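Glycosyltransferase (Rickettsia africae, PDB 7MI0) is probably a GT-B-fold glycosyltransferase that transfers a sugar from an activated donor to an acceptor. Local coordinates at residues A[188-194]-A[281-287]; A[205-209]-A[243-247]; A[212-218]-A[289-295]; A[307-311]-A[370-374]; A[331-335]-A[364-368]. Residue numbers count along the deposited sequence, not the author numbering.

Contact 1 (A[188-194]-A[281-287])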
# COMPACT_ATOMS: atom_id res chain seq x y z
N TYR A 188 14.48 -6.46 1.39
CA TYR A 188 14.83 -5.11 1.82
C TYR A 188 14.48 -4.90 3.29
O TYR A 188 15.34 -4.52 4.10
CB TYR A 188 14.12 -4.06 0.95
CG TYR A 188 14.37 -2.63 1.39
CD1 TYR A 188 15.47 -1.93 0.93
CD2 TYR A 188 13.51 -1.99 2.28
CE1 TYR A 188 15.71 -0.62 1.34
CE2 TYR A 188 13.74 -0.69 2.69
CZ TYR A 188 14.84 -0.01 2.22
OH TYR A 188 15.08 1.28 2.62
N PHE A 189 13.22 -5.14 3.67
CA PHE A 189 12.81 -5.09 5.07
C PHE A 189 13.24 -6.39 5.74
O PHE A 189 12.47 -7.35 5.88
CB PHE A 189 11.31 -4.86 5.19
CG PHE A 189 10.87 -3.51 4.72
CD1 PHE A 189 10.86 -2.43 5.59
CD2 PHE A 189 10.47 -3.31 3.41
CE1 PHE A 189 10.46 -1.18 5.16
CE2 PHE A 189 10.07 -2.06 2.97
CZ PHE A 189 10.07 -0.99 3.85
N ASP A 190 14.50 -6.42 6.15
CA ASP A 190 15.12 -7.60 6.74
C ASP A 190 16.00 -7.16 7.90
O ASP A 190 17.04 -6.52 7.69
CB ASP A 190 15.94 -8.36 5.69
CG ASP A 190 16.61 -9.61 6.24
OD1 ASP A 190 16.27 -10.06 7.36
OD2 ASP A 190 17.50 -10.16 5.54
N PRO A 191 15.61 -7.48 9.14
CA PRO A 191 16.41 -7.02 10.30
C PRO A 191 17.84 -7.51 10.28
O PRO A 191 18.69 -6.91 10.95
CB PRO A 191 15.63 -7.59 11.49
CG PRO A 191 14.24 -7.77 10.99
CD PRO A 191 14.40 -8.19 9.56
N ALA A 192 18.15 -8.58 9.54
CA ALA A 192 19.52 -9.05 9.41
C ALA A 192 20.40 -8.10 8.61
O ALA A 192 21.62 -8.29 8.58
CB ALA A 192 19.54 -10.44 8.76
N ASN A 193 19.82 -7.08 7.98
CA ASN A 193 20.58 -6.08 7.25
C ASN A 193 20.95 -4.87 8.09
O ASN A 193 21.77 -4.05 7.66
CB ASN A 193 19.80 -5.61 6.01
CG ASN A 193 19.88 -6.60 4.87
OD1 ASN A 193 20.52 -7.66 4.98
ND2 ASN A 193 19.22 -6.27 3.76
N LEU A 194 20.37 -4.73 9.28
CA LEU A 194 20.71 -3.61 10.15
C LEU A 194 22.11 -3.79 10.72
O LEU A 194 22.48 -4.88 11.18
CB LEU A 194 19.69 -3.50 11.28
CG LEU A 194 18.25 -3.33 10.83
CD1 LEU A 194 17.33 -3.29 12.04
CD2 LEU A 194 18.08 -2.07 9.98
N ASP A 281 15.45 6.43 4.18
CA ASP A 281 15.67 5.03 4.49
C ASP A 281 14.81 4.70 5.71
O ASP A 281 15.21 4.92 6.85
CB ASP A 281 17.14 4.73 4.73
CG ASP A 281 17.57 3.41 4.14
OD1 ASP A 281 16.72 2.75 3.50
OD2 ASP A 281 18.75 3.03 4.31
N ILE A 282 13.61 4.16 5.45
CA ILE A 282 12.68 3.87 6.52
C ILE A 282 13.09 2.61 7.27
O ILE A 282 12.60 2.37 8.39
CB ILE A 282 11.26 3.75 5.93
CG1 ILE A 282 10.19 3.77 7.03
CG2 ILE A 282 11.15 2.51 5.06
CD1 ILE A 282 10.00 5.11 7.70
N ILE A 283 13.99 1.81 6.71
CA ILE A 283 14.37 0.55 7.35
C ILE A 283 15.09 0.80 8.67
O ILE A 283 14.79 0.19 9.69
CB ILE A 283 15.20 -0.32 6.38
CG1 ILE A 283 15.69 -1.58 7.08
CG2 ILE A 283 16.36 0.47 5.79
CD1 ILE A 283 16.59 -2.45 6.24
N ASN A 284 16.05 1.73 8.67
CA ASN A 284 16.75 2.07 9.91
C ASN A 284 15.82 2.71 10.93
O ASN A 284 16.07 2.61 12.13
CB ASN A 284 17.93 2.99 9.62
CG ASN A 284 19.00 2.33 8.78
OD1 ASN A 284 19.26 2.73 7.65
ND2 ASN A 284 19.63 1.30 9.34
N LEU A 285 14.74 3.34 10.47
CA LEU A 285 13.79 3.92 11.41
C LEU A 285 12.93 2.85 12.06
O LEU A 285 12.57 2.96 13.23
CB LEU A 285 12.92 4.95 10.70
CG LEU A 285 13.31 6.38 11.05
CD1 LEU A 285 12.73 7.38 10.08
CD2 LEU A 285 12.86 6.69 12.47
N TYR A 286 12.59 1.79 11.31
CA TYR A 286 11.93 0.65 11.94
C TYR A 286 12.86 -0.02 12.94
O TYR A 286 12.46 -0.33 14.07
CB TYR A 286 11.49 -0.36 10.87
CG TYR A 286 10.21 -0.01 10.14
CD1 TYR A 286 8.97 -0.14 10.77
CD2 TYR A 286 10.22 0.40 8.81
CE1 TYR A 286 7.80 0.15 10.10
CE2 TYR A 286 9.06 0.70 8.14
CZ TYR A 286 7.85 0.57 8.78
OH TYR A 286 6.68 0.86 8.11
N GLY A 287 14.12 -0.23 12.55
CA GLY A 287 15.06 -0.94 13.40
C GLY A 287 15.27 -0.29 14.75
O GLY A 287 15.49 -0.99 15.74
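Apolar packing makes up most of the join between the loop 188-194 and the short helix 282-287. Ile283, whose CA-CB bond points at the loop, is its centre: CG2 is 3.9 Å from Tyr188 CZ, and CG1 is 3.8 Å from Leu194 CD2. A long, branched side chain suits this place because it fills the hollow between the two ends of the loop. One turn further on, Gly287 lets Leu194 press against the helix backbone, with Leu194 CD1 3.5 Å from Gly287 CA; a CB there would clash. Phe189 meets Ile282 (CE1 to CG2, 3.8 Å) and the ring of Tyr286 (CE1 to CE2, 3.8 Å), the two ring planes being steeply inclined at 79°.

The loop connects the last strand of the N-terminal sheet, 177-179, to helix 196-205, and here packs on a helix of the C-terminal Rossmann-like domain of the GT-B fold.

Against the backbone, Ile283 CD1 makes a close van der Waals contact with Tyr188 O, at 3.2 Å. Between the segments there is one hydrogen bond: Tyr188 OH donates to OD1 of the poorly ordered Asp281, at a very short 2.4 Å. Within the loop, Asp190 OD1 accepts from Ala192 N at 3.2 Å, an Asx turn at the start of the 3-10 segment 191-193.

Contact 2 (A[205-209]-A[243-247])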
# COMPACT_ATOMS: atom_id res chain seq x y z
N LYS A 205 20.38 11.24 13.90
CA LYS A 205 19.68 12.14 13.00
C LYS A 205 18.31 12.54 13.55
O LYS A 205 17.82 13.63 13.25
CB LYS A 205 19.52 11.51 11.62
N TYR A 206 17.69 11.68 14.36
CA TYR A 206 16.33 11.89 14.83
C TYR A 206 16.26 12.19 16.32
O TYR A 206 15.20 12.05 16.92
CB TYR A 206 15.46 10.68 14.49
CG TYR A 206 15.12 10.59 13.01
CD1 TYR A 206 16.01 10.02 12.12
CD2 TYR A 206 13.92 11.09 12.52
CE1 TYR A 206 15.71 9.93 10.77
CE2 TYR A 206 13.61 11.01 11.18
CZ TYR A 206 14.51 10.43 10.30
OH TYR A 206 14.21 10.35 8.96
N ASP A 207 17.38 12.61 16.92
CA ASP A 207 17.41 13.06 18.31
C ASP A 207 16.79 12.03 19.25
O ASP A 207 16.01 12.35 20.14
CB ASP A 207 16.72 14.41 18.46
CG ASP A 207 17.25 15.46 17.49
OD1 ASP A 207 18.49 15.61 17.40
OD2 ASP A 207 16.43 16.12 16.81
N VAL A 208 17.16 10.77 19.05
CA VAL A 208 16.54 9.65 19.77
C VAL A 208 17.23 9.46 21.12
O VAL A 208 18.45 9.27 21.17
CB VAL A 208 16.58 8.37 18.93
CG1 VAL A 208 16.30 7.15 19.80
CG2 VAL A 208 15.58 8.45 17.78
N PRO A 209 16.48 9.50 22.22
CA PRO A 209 17.08 9.21 23.53
C PRO A 209 17.48 7.75 23.67
O PRO A 209 17.04 6.88 22.91
CB PRO A 209 15.97 9.58 24.52
CG PRO A 209 15.06 10.48 23.76
CD PRO A 209 15.10 9.99 22.35
N TYR A 243 9.56 7.82 23.52
CA TYR A 243 9.89 8.80 22.49
C TYR A 243 9.19 8.40 21.20
O TYR A 243 9.47 7.33 20.65
CB TYR A 243 11.40 8.91 22.28
CG TYR A 243 11.80 10.02 21.34
CD1 TYR A 243 11.53 11.35 21.65
CD2 TYR A 243 12.46 9.74 20.15
CE1 TYR A 243 11.90 12.37 20.80
CE2 TYR A 243 12.83 10.76 19.29
CZ TYR A 243 12.55 12.07 19.62
OH TYR A 243 12.92 13.09 18.76
N CYS A 244 8.28 9.25 20.73
CA CYS A 244 7.45 8.94 19.57
C CYS A 244 7.90 9.74 18.36
O CYS A 244 8.04 10.96 18.43
CB CYS A 244 5.98 9.23 19.86
SG CYS A 244 4.95 8.85 18.45
N LEU A 245 8.12 9.04 17.25
CA LEU A 245 8.52 9.64 15.98
C LEU A 245 7.38 9.56 14.98
O LEU A 245 6.87 8.47 14.69
CB LEU A 245 9.75 8.94 15.41
CG LEU A 245 11.08 9.14 16.13
CD1 LEU A 245 12.06 8.07 15.70
CD2 LEU A 245 11.63 10.52 15.84
N MET A 246 6.98 10.72 14.45
CA MET A 246 5.99 10.81 13.39
C MET A 246 6.71 11.18 12.10
O MET A 246 7.11 12.33 11.91
CB MET A 246 4.92 11.84 13.73
CG MET A 246 3.96 11.40 14.81
SD MET A 246 3.03 12.78 15.50
CE MET A 246 1.79 11.89 16.42
N VAL A 247 6.88 10.20 11.21
CA VAL A 247 7.61 10.40 9.96
C VAL A 247 6.67 10.17 8.79
O VAL A 247 5.96 9.16 8.74
CB VAL A 247 8.86 9.50 9.88
CG1 VAL A 247 9.86 9.88 10.95
CG2 VAL A 247 8.47 8.04 10.02
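Leu245 and Val208 meet at the apolar centre, where Val208 CG2 lies 4.1 Å from Leu245 CD1. Leu245 CD2 is equally far from Tyr206 CB, and the Tyr206 ring reaches along the strand until its CE2 is 3.9 Å from Val247 CG1. Alternate residues of strand 243-247, Tyr243, Leu245 and Val247, point at the loop, and their branched or aromatic side chains give it a continuous greasy surface. The loop runs nearly antiparallel to the strand but does not pair with it.

Further out, Pro209 CD sits over the face of the Tyr243 ring, 3.6 Å from the ring centroid, in a CH-pi contact well suited to a flat ring and a rigid pyrrolidine. At the polar edge, Tyr243 OH is 3.1 Å from Tyr206 O, a possible hydrogen bond, although Gln274 also competes weakly for this hydroxyl.

The loop thus carries the chain from helix 196-205 toward strand 214-218 across strand 243-247, with Leu285 of helix 282-287 packed against Tyr206 and Phe276 of strand 273-276 meeting the Tyr206 ring edge-to-face.

Contact 3 (A[212-218]-A[289-295])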
# COMPACT_ATOMS: atom_id res chain seq x y z
N VAL A 212 14.92 4.43 26.38
CA VAL A 212 13.46 4.55 26.39
C VAL A 212 12.90 3.87 25.16
O VAL A 212 13.55 3.76 24.11
CB VAL A 212 13.00 6.02 26.41
CG1 VAL A 212 13.31 6.66 27.76
CG2 VAL A 212 13.65 6.81 25.27
N PRO A 213 11.66 3.39 25.26
CA PRO A 213 11.00 2.77 24.10
C PRO A 213 10.67 3.80 23.02
O PRO A 213 10.26 4.92 23.31
CB PRO A 213 9.73 2.16 24.69
CG PRO A 213 10.00 2.05 26.16
CD PRO A 213 10.88 3.21 26.50
N ILE A 214 10.83 3.39 21.77
CA ILE A 214 10.64 4.26 20.61
C ILE A 214 9.36 3.86 19.90
O ILE A 214 9.20 2.69 19.52
CB ILE A 214 11.85 4.20 19.65
CG1 ILE A 214 13.16 4.50 20.39
CG2 ILE A 214 11.64 5.14 18.46
CD1 ILE A 214 13.17 5.81 21.12
N ILE A 215 8.46 4.82 19.72
CA ILE A 215 7.20 4.60 19.02
C ILE A 215 7.28 5.28 17.66
O ILE A 215 7.44 6.50 17.58
CB ILE A 215 6.01 5.14 19.83
CG1 ILE A 215 5.97 4.51 21.21
CG2 ILE A 215 4.72 4.91 19.07
CD1 ILE A 215 4.97 5.17 22.14
N LEU A 216 7.17 4.49 16.60
CA LEU A 216 7.21 5.03 15.25
C LEU A 216 5.80 5.01 14.66
O LEU A 216 5.16 3.96 14.60
CB LEU A 216 8.15 4.22 14.36
CG LEU A 216 8.38 4.80 12.97
CD1 LEU A 216 9.11 6.14 13.06
CD2 LEU A 216 9.14 3.82 12.10
N MET A 217 5.32 6.18 14.25
CA MET A 217 4.12 6.25 13.42
C MET A 217 4.52 6.71 12.03
O MET A 217 4.65 7.92 11.79
CB MET A 217 3.07 7.18 14.02
CG MET A 217 1.78 7.14 13.23
SD MET A 217 0.60 8.35 13.80
CE MET A 217 -0.74 8.07 12.64
N PRO A 218 4.75 5.80 11.10
CA PRO A 218 5.06 6.18 9.71
C PRO A 218 3.76 6.37 8.92
O PRO A 218 3.25 5.47 8.26
CB PRO A 218 5.88 4.99 9.20
CG PRO A 218 5.81 3.92 10.30
CD PRO A 218 4.77 4.35 11.27
N SER A 289 12.99 1.38 16.34
CA SER A 289 11.72 1.45 17.03
C SER A 289 11.36 0.11 17.65
O SER A 289 11.86 -0.95 17.25
CB SER A 289 10.61 1.89 16.07
OG SER A 289 11.05 2.97 15.27
N ASP A 290 10.49 0.16 18.65
CA ASP A 290 9.96 -1.03 19.30
C ASP A 290 8.48 -1.24 19.04
O ASP A 290 8.03 -2.39 19.03
CB ASP A 290 10.20 -0.96 20.81
CG ASP A 290 11.63 -0.59 21.17
OD1 ASP A 290 12.56 -1.29 20.70
OD2 ASP A 290 11.82 0.40 21.91
N ILE A 291 7.71 -0.17 18.82
CA ILE A 291 6.27 -0.25 18.58
C ILE A 291 5.92 0.60 17.37
O ILE A 291 6.31 1.77 17.30
CB ILE A 291 5.47 0.21 19.82
CG1 ILE A 291 5.79 -0.67 21.02
CG2 ILE A 291 3.98 0.21 19.52
CD1 ILE A 291 5.39 -0.05 22.34
N ILE A 292 5.17 0.03 16.43
CA ILE A 292 4.72 0.72 15.22
C ILE A 292 3.23 0.97 15.32
O ILE A 292 2.48 0.11 15.81
CB ILE A 292 5.05 -0.08 13.95
CG1 ILE A 292 6.50 -0.57 13.97
CG2 ILE A 292 4.82 0.77 12.72
CD1 ILE A 292 7.50 0.55 13.98
N ILE A 293 2.78 2.14 14.85
CA ILE A 293 1.40 2.58 15.04
C ILE A 293 0.77 2.89 13.69
O ILE A 293 1.30 3.70 12.92
CB ILE A 293 1.32 3.82 15.95
CG1 ILE A 293 1.92 3.53 17.33
CG2 ILE A 293 -0.13 4.27 16.08
CD1 ILE A 293 1.14 2.53 18.15
N SER A 294 -0.37 2.26 13.41
CA SER A 294 -1.32 2.74 12.42
C SER A 294 -2.60 3.08 13.17
O SER A 294 -3.21 2.21 13.80
CB SER A 294 -1.61 1.69 11.35
OG SER A 294 -2.85 1.98 10.71
N ALA A 295 -3.00 4.35 13.11
CA ALA A 295 -4.11 4.85 13.90
C ALA A 295 -5.20 5.44 13.03
O ALA A 295 -5.95 6.31 13.48
CB ALA A 295 -3.62 5.87 14.92
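Beta-branched isoleucines dominate this parallel strand pair, as suits extended backbone in a buried sheet. Ile215 (m, t) and Ile291 (m, t) adopt the same rotamer and lie on one face, where Ile215 CG2 touches Ile293 CG1 at 3.6 Å. On the other face Ile292 takes the m, m rotamer, which brings CD1 back to 3.7 Å from CB of Leu216, itself t, p. Met217 is fully extended (t, t, t), so its CE comes to 4.3 Å from Ala295 CB.

Asp290 (chi1 m) turns its carboxylate back to the neighbouring strand, and OD2 accepts from Ile214 N at 3.2 Å. Ile214 O in turn receives Asp290 N at 3.0 Å and, weakly, Ile291 N at 3.3 Å. The ladder proceeds through Leu216 N to Ile291 O (2.9 Å) and Ile293 N to Leu216 O (3.0 Å).

These are central strands of the C-terminal Rossmann-like sheet: 243-247 flanks 214-218 and 315-319 flanks 291-294, while helices 227-235 and 342-355 cover the face bearing Ile215 and Ile291.

Contact 4 (A[307-311]-A[370-374])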
# COMPACT_ATOMS: atom_id res chain seq x y z
N ILE A 307 2.27 -4.26 7.53
CA ILE A 307 3.05 -5.35 6.96
C ILE A 307 4.55 -5.03 7.05
O ILE A 307 5.36 -5.90 7.38
CB ILE A 307 2.60 -5.62 5.51
CG1 ILE A 307 1.09 -5.56 5.41
CG2 ILE A 307 3.03 -6.99 5.08
CD1 ILE A 307 0.56 -5.85 4.02
N GLU A 308 4.93 -3.78 6.78
CA GLU A 308 6.33 -3.41 6.88
C GLU A 308 6.85 -3.55 8.30
O GLU A 308 7.97 -4.03 8.52
CB GLU A 308 6.54 -1.98 6.39
CG GLU A 308 6.64 -1.84 4.88
CD GLU A 308 6.76 -0.40 4.43
OE1 GLU A 308 6.71 0.51 5.30
OE2 GLU A 308 6.89 -0.17 3.21
N GLY A 309 6.04 -3.15 9.28
CA GLY A 309 6.46 -3.31 10.67
C GLY A 309 6.54 -4.76 11.10
O GLY A 309 7.44 -5.15 11.84
N GLN A 310 5.59 -5.58 10.65
CA GLN A 310 5.65 -7.01 10.95
C GLN A 310 6.89 -7.64 10.34
O GLN A 310 7.51 -8.52 10.96
CB GLN A 310 4.39 -7.70 10.45
CG GLN A 310 3.17 -7.49 11.31
CD GLN A 310 1.94 -8.14 10.72
OE1 GLN A 310 1.56 -7.86 9.58
NE2 GLN A 310 1.31 -9.03 11.49
N ALA A 311 7.26 -7.22 9.14
CA ALA A 311 8.47 -7.75 8.52
C ALA A 311 9.71 -7.44 9.35
O ALA A 311 10.68 -8.22 9.35
CB ALA A 311 8.63 -7.18 7.10
N HIS A 370 7.43 -14.05 10.50
CA HIS A 370 7.10 -15.34 9.91
C HIS A 370 5.84 -15.24 9.05
O HIS A 370 5.80 -15.76 7.93
CB HIS A 370 6.93 -16.39 11.00
CG HIS A 370 8.22 -16.97 11.48
ND1 HIS A 370 8.49 -17.15 12.82
CD2 HIS A 370 9.30 -17.41 10.81
CE1 HIS A 370 9.70 -17.68 12.95
NE2 HIS A 370 10.21 -17.85 11.74
N THR A 371 4.81 -14.57 9.55
CA THR A 371 3.57 -14.52 8.79
C THR A 371 3.72 -13.68 7.53
O THR A 371 3.04 -13.95 6.53
CB THR A 371 2.41 -14.02 9.66
OG1 THR A 371 1.17 -14.31 9.00
CG2 THR A 371 2.51 -12.51 9.89
N VAL A 372 4.61 -12.69 7.54
CA VAL A 372 4.82 -11.89 6.34
C VAL A 372 5.57 -12.70 5.29
O VAL A 372 5.29 -12.61 4.09
CB VAL A 372 5.55 -10.59 6.69
CG1 VAL A 372 5.91 -9.82 5.43
CG2 VAL A 372 4.68 -9.73 7.58
N ILE A 373 6.52 -13.53 5.72
CA ILE A 373 7.26 -14.38 4.78
C ILE A 373 6.36 -15.45 4.20
O ILE A 373 6.49 -15.82 3.02
CB ILE A 373 8.49 -14.97 5.48
CG1 ILE A 373 9.56 -13.90 5.64
CG2 ILE A 373 9.05 -16.17 4.73
CD1 ILE A 373 10.74 -14.38 6.38
N ASN A 374 5.41 -15.96 4.99
CA ASN A 374 4.56 -17.06 4.58
C ASN A 374 3.35 -16.62 3.76
O ASN A 374 2.80 -17.44 3.02
CB ASN A 374 4.08 -17.83 5.81
CG ASN A 374 5.13 -18.77 6.36
OD1 ASN A 374 6.14 -18.33 6.91
ND2 ASN A 374 4.89 -20.07 6.24
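Val372 pushes its forked side chain into helix 304-311, overlapping Ile307, Gln310 and Ala311. Its CG2 comes closest to Gln310 CB, at 3.5 Å, and also lies 3.9 Å from both Ile307 O and Ala311 N; CG1 is 4.1 Å from Ile307 CG2 and from Ala311 CB. Valine is compact enough to sit against backbone as well as side chains, and the small Ala311 allows its CA to come within 5.9 Å of Val372 CA. The segment axes approach to 8.9 Å with 114° between their directions, so the helices cross steeply and the touching patch is small, burying 186 Å² in all.

Beside the valine, Thr371 CG2 rests 4.0 Å from Gln310 NE2. Gln310 meets Val372 through CB, while its buried amide NE2, beside Thr371 CG2, donates to Thr327 O and Thr333 O, beyond the two segments. Thr371 OG1 likewise bonds outside, to Asn375.

Helix 304-311 stands between strands 291-294 and 315-319 in sequence, as the connecting helix of a beta-alpha-beta unit. Helix 359-375 crosses this connecting helix steeply, a helix-helix packing within the C-terminal Rossmann-like domain of the GT-B fold.

Contact 5 (A[331-335]-A[364-368])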
# COMPACT_ATOMS: atom_id res chain seq x y z
N ASN A 331 -3.24 -10.45 18.98
CA ASN A 331 -2.52 -10.99 20.13
C ASN A 331 -1.55 -12.11 19.75
O ASN A 331 -1.11 -12.86 20.62
CB ASN A 331 -3.47 -11.46 21.23
CG ASN A 331 -4.24 -10.32 21.85
OD1 ASN A 331 -3.73 -9.21 21.99
ND2 ASN A 331 -5.49 -10.58 22.24
N ILE A 332 -1.20 -12.24 18.48
CA ILE A 332 -0.32 -13.31 18.05
C ILE A 332 0.75 -12.77 17.11
O ILE A 332 1.95 -13.03 17.29
CB ILE A 332 -1.12 -14.46 17.42
CG1 ILE A 332 -1.78 -15.28 18.53
CG2 ILE A 332 -0.24 -15.31 16.51
CD1 ILE A 332 -2.63 -16.41 18.03
N THR A 333 0.35 -11.98 16.12
CA THR A 333 1.30 -11.29 15.27
C THR A 333 1.20 -9.77 15.39
O THR A 333 1.91 -9.05 14.68
CB THR A 333 1.13 -11.70 13.81
OG1 THR A 333 -0.25 -11.59 13.43
CG2 THR A 333 1.57 -13.14 13.63
N GLY A 334 0.36 -9.28 16.29
CA GLY A 334 0.13 -7.86 16.44
C GLY A 334 -1.13 -7.63 17.25
O GLY A 334 -1.71 -8.57 17.80
N PHE A 335 -1.56 -6.37 17.29
CA PHE A 335 -2.70 -6.00 18.12
C PHE A 335 -3.66 -5.10 17.36
O PHE A 335 -3.23 -4.21 16.62
CB PHE A 335 -2.23 -5.30 19.40
CG PHE A 335 -1.12 -6.02 20.11
CD1 PHE A 335 -1.38 -7.09 20.94
CD2 PHE A 335 0.20 -5.62 19.93
CE1 PHE A 335 -0.36 -7.75 21.60
CE2 PHE A 335 1.23 -6.27 20.58
CZ PHE A 335 0.95 -7.34 21.41
N ILE A 364 5.83 -12.92 19.69
CA ILE A 364 5.00 -12.16 18.76
C ILE A 364 5.85 -11.54 17.67
O ILE A 364 5.46 -11.52 16.49
CB ILE A 364 4.20 -11.10 19.53
CG1 ILE A 364 3.28 -11.76 20.55
CG2 ILE A 364 3.43 -10.22 18.55
CD1 ILE A 364 2.45 -10.79 21.35
N GLN A 365 7.01 -10.99 18.03
CA GLN A 365 7.87 -10.36 17.03
C GLN A 365 8.36 -11.38 16.00
O GLN A 365 8.31 -11.12 14.79
CB GLN A 365 9.05 -9.68 17.72
CG GLN A 365 8.63 -8.45 18.49
CD GLN A 365 9.71 -7.93 19.40
OE1 GLN A 365 10.75 -8.57 19.59
NE2 GLN A 365 9.47 -6.76 19.98
N GLU A 366 8.81 -12.55 16.47
CA GLU A 366 9.20 -13.61 15.55
C GLU A 366 8.02 -14.04 14.69
O GLU A 366 8.13 -14.16 13.46
CB GLU A 366 9.76 -14.81 16.32
CG GLU A 366 11.07 -14.54 17.04
CD GLU A 366 12.20 -14.19 16.10
OE1 GLU A 366 12.20 -14.69 14.95
OE2 GLU A 366 13.08 -13.40 16.50
N ALA A 367 6.86 -14.26 15.32
CA ALA A 367 5.68 -14.69 14.58
C ALA A 367 5.27 -13.66 13.53
O ALA A 367 4.70 -14.03 12.50
CB ALA A 367 4.52 -14.95 15.54
N ALA A 368 5.55 -12.38 13.78
CA ALA A 368 5.12 -11.33 12.87
C ALA A 368 5.89 -11.39 11.56
O ALA A 368 5.29 -11.33 10.48
CB ALA A 368 5.29 -9.96 13.53
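Ile364 is the first residue of the helical segment and has the most surface buried by the turn. Its CG2 lies 3.4 Å from Ile332 O and 3.9 Å from Gly334 N, while CD1 reaches 3.8 Å from Phe335 CZ. Its CA, 3.5 Å from Ile332 O, adds a CA-H...O contact. A branched aliphatic side chain is apt here, since one arm covers the turn's backbone and the other meets the aromatic ring.

One turn along, Ala367 points at the loop: its CB is 3.7 Å from Ile332 O, and its carbonyl O is 3.4 Å from Thr333 CG2. Ala368 follows with CB 3.7 Å from Thr333 O; two alanines in succession let the backbones draw close, with Thr333 CA and Ala368 CA only 4.5 Å apart.

Thr333 O accepts from Gln310 NE2, Thr333 OG1 from Asn329 N, and Gly334 O from Asn331 N at 2.7 Å. These groups thus find their hydrogen bonds away from helix 359-375, which meets the turn before edge strand 335-337 by van der Waals packing and one CA-H...O contact.

Following the chain from the N terminus, the loop 188-194 opens the first long closure, which contact 1 completes at helix 282-287. Contact 2 is nested inside it, joining 205-209 to strand 243-247. Contact 3 begins within both loops and ends at 289-295, so it crosses contacts 1 and 2; strands 214-218 and 243-247 are sheet neighbours, and Tyr286 packs on Ile292. Contact 4 opens after these have closed, running from helix 304-311 to helix 359-375, with contact 5 nested inside it on the same helix. Tyr286 and Glu308 link contacts 1 and 4, and Gln310 and Thr333 link 4 and 5, tying the sheet, its helices and the edge turn into one C-terminal domain.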